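PDB 4A42: alpha-n-acetylglucosaminidase family protein from Clostridium perfringens, which probably binds carbohydrate as a family 32 carbohydrate-binding module of a multidomain family 89 glycoside hydrolase with alpha-N-acetylglucosaminidase activity. Local coordinates for residues S38-S41 with E42-N45; A27-D30 with E31-V34. One frame throughout, in Å; residues are numbered along the deposited sequence. Where two conformers were deposited one is given.

Contact 1: S38-S41 with E42-N45; sequences SNNS and EANN. With CA (calcium ion), chain C.
A short 3-10 helical run between strands 33-36 and 63-69 leads into the calcium site, and its first turns are held where Asn39 and Asn40 meet Glu42 and Ala43. The backbone N of Glu42 donates to Asn39 O at 3.1 Å, and that of Ala43 to Asn40 O at 3.0 Å. Both are i to i+3 bonds, fairly straight at the hydrogen, about 160°, although each donor stands well above the plane of the carbonyl it reaches. A third bond of the same spacing, Asn45 N to Glu42 O, carries the pattern to the end of the segment.

On one flank the side chains of Asn39 and Glu42 run together at an angle, their amide and carboxylate planes turned 53° apart. Asn39 ND2 lies 2.8 Å from Glu42 OE2. Glu42 places CG beside its own backbone N (chi1 -66°) and then runs extended, which brings its carboxylate back alongside Asn39. Both polar ends also grip the neighbouring loop: Asn39 ND2 donates to Val56 O and Glu42 OE1 accepts from Val56 N, while both side chains touch Trp55. The other branch of the Asn39 amide, OD1, receives the hydroxyl of Ser41, OG to OD1 3.0 Å, from above the amide plane.

In this F5/8 type C domain, a beta-sandwich fold, the run delivers a backbone ligand to the metal. Asn45 O binds the calcium ion at 2.3 Å, with Asp48, Asn50, Thr53, Gly142 and Glu143 also supplying ligands. Ala43, buried, rests its CB against Asn40 O at 3.2 Å. On the backbone of the same run, a water donates to Ser41 O and accepts a weak bond from Asn44 N.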
loop_
_atom_site.group_PDB
_atom_site.type_symbol
_atom_site.label_atom_id
_atom_site.label_comp_id
_atom_site.label_asym_id
_atom_site.label_seq_id
_atom_site.Cartn_x
_atom_site.Cartn_y
_atom_site.Cartn_z
ATOM N N SER A 38 9.904 4.900 7.000
ATOM C CA SER A 38 11.268 4.477 7.282
ATOM C C SER A 38 11.882 3.761 6.098
ATOM O O SER A 38 11.172 3.290 5.204
ATOM C CB SER A 38 11.325 3.578 8.518
ATOM O OG SER A 38 10.903 2.275 8.211
ATOM N N ASN A 39 13.209 3.678 6.123
ATOM C CA ASN A 39 13.971 2.999 5.084
ATOM C C ASN A 39 13.638 3.472 3.675
ATOM O O ASN A 39 13.246 2.670 2.813
ATOM C CB ASN A 39 13.796 1.485 5.187
ATOM C CG ASN A 39 15.084 0.744 4.941
ATOM O OD1 ASN A 39 16.076 1.340 4.521
ATOM N ND2 ASN A 39 15.084 -0.560 5.197
ATOM N N ASN A 40 13.804 4.763 3.456
ATOM C CA ASN A 40 13.530 5.378 2.185
ATOM C C ASN A 40 14.356 4.767 1.055
ATOM O O ASN A 40 13.931 4.798 -0.090
ATOM C CB ASN A 40 13.794 6.883 2.303
ATOM C CG ASN A 40 13.424 7.632 1.061
ATOM O OD1 ASN A 40 12.250 7.733 0.708
ATOM N ND2 ASN A 40 14.422 8.167 0.381
ATOM N N SER A 41 15.527 4.223 1.392
ATOM C CA SER A 41 16.436 3.623 0.411
ATOM C C SER A 41 15.786 2.461 -0.330
ATOM O O SER A 41 16.196 2.113 -1.433
ATOM C CB SER A 41 17.722 3.131 1.085
ATOM O OG SER A 41 17.456 2.091 2.017
ATOM N N GLU A 42 14.761 1.877 0.281
ATOM C CA GLU A 42 14.100 0.697 -0.272
ATOM C C GLU A 42 12.701 1.033 -0.771
ATOM O O GLU A 42 11.954 0.153 -1.199
ATOM C CB GLU A 42 14.008 -0.400 0.793
ATOM C CG GLU A 42 15.351 -0.971 1.217
ATOM C CD GLU A 42 15.259 -1.821 2.469
ATOM O OE1 GLU A 42 14.154 -2.291 2.796
ATOM O OE2 GLU A 42 16.293 -2.021 3.135
ATOM N N ALA A 43 12.340 2.309 -0.705
ATOM C CA ALA A 43 10.994 2.739 -1.055
ATOM C C ALA A 43 10.551 2.372 -2.476
ATOM O O ALA A 43 9.404 1.980 -2.691
ATOM C CB ALA A 43 10.825 4.238 -0.800
ATOM N N ASN A 44 11.441 2.498 -3.455
ATOM C CA ASN A 44 11.043 2.200 -4.817
ATOM C C ASN A 44 10.850 0.706 -5.046
ATOM O O ASN A 44 10.256 0.300 -6.037
ATOM C CB ASN A 44 12.011 2.820 -5.816
ATOM C CG ASN A 44 11.846 4.319 -5.900
ATOM O OD1 ASN A 44 10.729 4.836 -5.784
ATOM N ND2 ASN A 44 12.951 5.028 -6.079
ATOM N N ASN A 45 11.331 -0.099 -4.108
ATOM C CA ASN A 45 11.092 -1.538 -4.165
ATOM C C ASN A 45 9.602 -1.833 -4.051
ATOM O O ASN A 45 9.149 -2.916 -4.382
ATOM C CB ASN A 45 11.856 -2.277 -3.064
ATOM C CG ASN A 45 13.356 -2.309 -3.315
ATOM O OD1 ASN A 45 13.820 -1.998 -4.412
ATOM N ND2 ASN A 45 14.115 -2.703 -2.305
HETATM CA CA CA C . 9.314 -4.986 -5.397
HETATM O O HOH W 1 14.375 1.502 -3.493
#

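Contact 2: A27-D30 with E31-V34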
loop_
_atom_site.group_PDB
_atom_site.type_symbol
_atom_site.label_atom_id
_atom_site.label_comp_id
_atom_site.label_asym_id
_atom_site.label_seq_id
_atom_site.Cartn_x
_atom_site.Cartn_y
_atom_site.Cartn_z
ATOM N N ALA A 27 0.546 2.338 -9.316
ATOM C CA ALA A 27 1.678 2.483 -8.417
ATOM C C ALA A 27 2.958 2.667 -9.212
ATOM O O ALA A 27 3.916 3.249 -8.720
ATOM C CB ALA A 27 1.800 1.266 -7.509
HETATM N N MSE A 28 2.961 2.174 -10.446
HETATM C CA MSE A 28 4.173 2.236 -11.257
HETATM C C MSE A 28 4.171 3.331 -12.320
HETATM O O MSE A 28 5.094 3.421 -13.134
HETATM C CB MSE A 28 4.465 0.877 -11.876
HETATM C CG MSE A 28 4.619 -0.198 -10.826
HETATM SE SE MSE A 28 5.417 -1.802 -11.522
HETATM C CE MSE A 28 4.105 -2.228 -12.901
ATOM N N LYS A 29 3.156 4.186 -12.292
ATOM C CA LYS A 29 3.090 5.317 -13.213
ATOM C C LYS A 29 4.164 6.326 -12.866
ATOM O O LYS A 29 4.481 6.526 -11.702
ATOM C CB LYS A 29 1.726 5.999 -13.126
ATOM C CG LYS A 29 0.569 5.162 -13.631
ATOM C CD LYS A 29 0.581 5.025 -15.140
ATOM C CE LYS A 29 -0.635 4.256 -15.612
ATOM N NZ LYS A 29 -0.638 4.056 -17.081
ATOM N N ASP A 30 4.715 6.982 -13.879
ATOM C CA ASP A 30 5.786 7.937 -13.652
ATOM C C ASP A 30 5.337 9.058 -12.712
ATOM O O ASP A 30 6.086 9.489 -11.835
ATOM C CB ASP A 30 6.275 8.499 -14.992
ATOM C CG ASP A 30 7.388 9.508 -14.835
ATOM O OD1 ASP A 30 8.529 9.098 -14.534
ATOM O OD2 ASP A 30 7.124 10.712 -15.035
ATOM N N GLU A 31 4.103 9.513 -12.884
ATOM C CA GLU A 31 3.597 10.640 -12.104
ATOM C C GLU A 31 3.311 10.282 -10.642
ATOM O O GLU A 31 3.110 11.167 -9.810
ATOM C CB GLU A 31 2.344 11.220 -12.764
ATOM C CG GLU A 31 1.172 10.256 -12.787
ATOM C CD GLU A 31 0.137 10.619 -13.832
ATOM O OE1 GLU A 31 0.533 10.979 -14.958
ATOM O OE2 GLU A 31 -1.076 10.550 -13.527
ATOM N N THR A 32 3.288 8.990 -10.335
ATOM C CA THR A 32 3.032 8.531 -8.969
ATOM C C THR A 32 4.265 8.675 -8.084
ATOM O O THR A 32 5.348 8.209 -8.436
ATOM C CB THR A 32 2.575 7.062 -8.955
ATOM O OG1 THR A 32 1.310 6.952 -9.615
ATOM C CG2 THR A 32 2.461 6.528 -7.526
ATOM N N LYS A 33 4.108 9.312 -6.940
ATOM C CA LYS A 33 5.180 9.427 -5.994
ATOM C C LYS A 33 4.880 8.552 -4.770
ATOM O O LYS A 33 3.746 8.229 -4.518
ATOM C CB LYS A 33 5.337 10.871 -5.552
ATOM C CG LYS A 33 5.873 11.804 -6.600
ATOM N N VAL A 34 5.908 8.193 -4.047
ATOM C CA VAL A 34 5.774 7.337 -2.875
ATOM C C VAL A 34 6.569 7.919 -1.709
ATOM O O VAL A 34 7.695 8.382 -1.894
ATOM C CB VAL A 34 6.283 5.913 -3.168
ATOM C CG1 VAL A 34 5.891 4.961 -2.040
ATOM C CG2 VAL A 34 5.742 5.417 -4.499
#
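Ala27 O faces the methyl branch of Thr32, with CG2 3.8 Å away, where the chain leaves a short 3-10 segment and swings round towards strand 33-36. Arg47 spans the two segments here, donating from NH1 to Ala27 O and from NH2 to Thr32 O. After selenomethionine 28, Lys29 starts the reversal. Its carbonyl oxygen takes the backbone N-H of Thr32 (O to N 3.1 Å, 148° at the hydrogen), with the donor high above the carbonyl plane. Lys29 turns CB toward the following segment, where it lies 3.7 Å from Thr32 OG1, but the chain bends about the CB–CG bond (chi2 -72°) and carries its amino end away. CB of Lys29 also approaches CG of Glu31 at 4.3 Å, a loose aliphatic contact between two otherwise diverging chains.

The bond from Thr32 to Lys29 closes a type I beta turn, with Asp30 and Glu31 at its two corners. It feeds directly into strand 33-36 of the beta-sandwich, which pairs antiparallel with strand 63-69.

Asp30 occupies the first corner, its CB directed away from the following segment. Glu31, also exposed, sends its carboxylate outside the turn to form a salt bridge with Lys73 through OE2. Its other oxygen, OE1, lies 6.6 Å from Asp30 OD2, so the like charges are not in contact.

Thr32, which ends the turn, is buried, with CB 3.4 Å from Lys29 O. With OG1 beside its own backbone N (chi1 -65°), the hydroxyl is turned back to Leu26 O, with which it makes a hydrogen bond, while the side chain also packs on Phe67 and Leu69 of strand 63-69.

How the contacts relate
From the N terminus, the chain leaves strand 24-25 and comes first to contact 2, which closes the turn into strand 33-36. That strand pairs with strand 63-69, so the turn connects an edge strand of the four-stranded sheet to the larger one. Contact 1 opens only after strand 33-36, in the long loop before strand 63-69, and leads into the calcium site, where ligands from Gly142 and Glu143 bring in strand 141-148. The two contacts follow in series, neither nested nor crossed, with centres about 14 Å apart. Arg47, just beyond contact 1, hydrogen-bonds to backbone oxygens of contact 2, linking the two neighbourhoods.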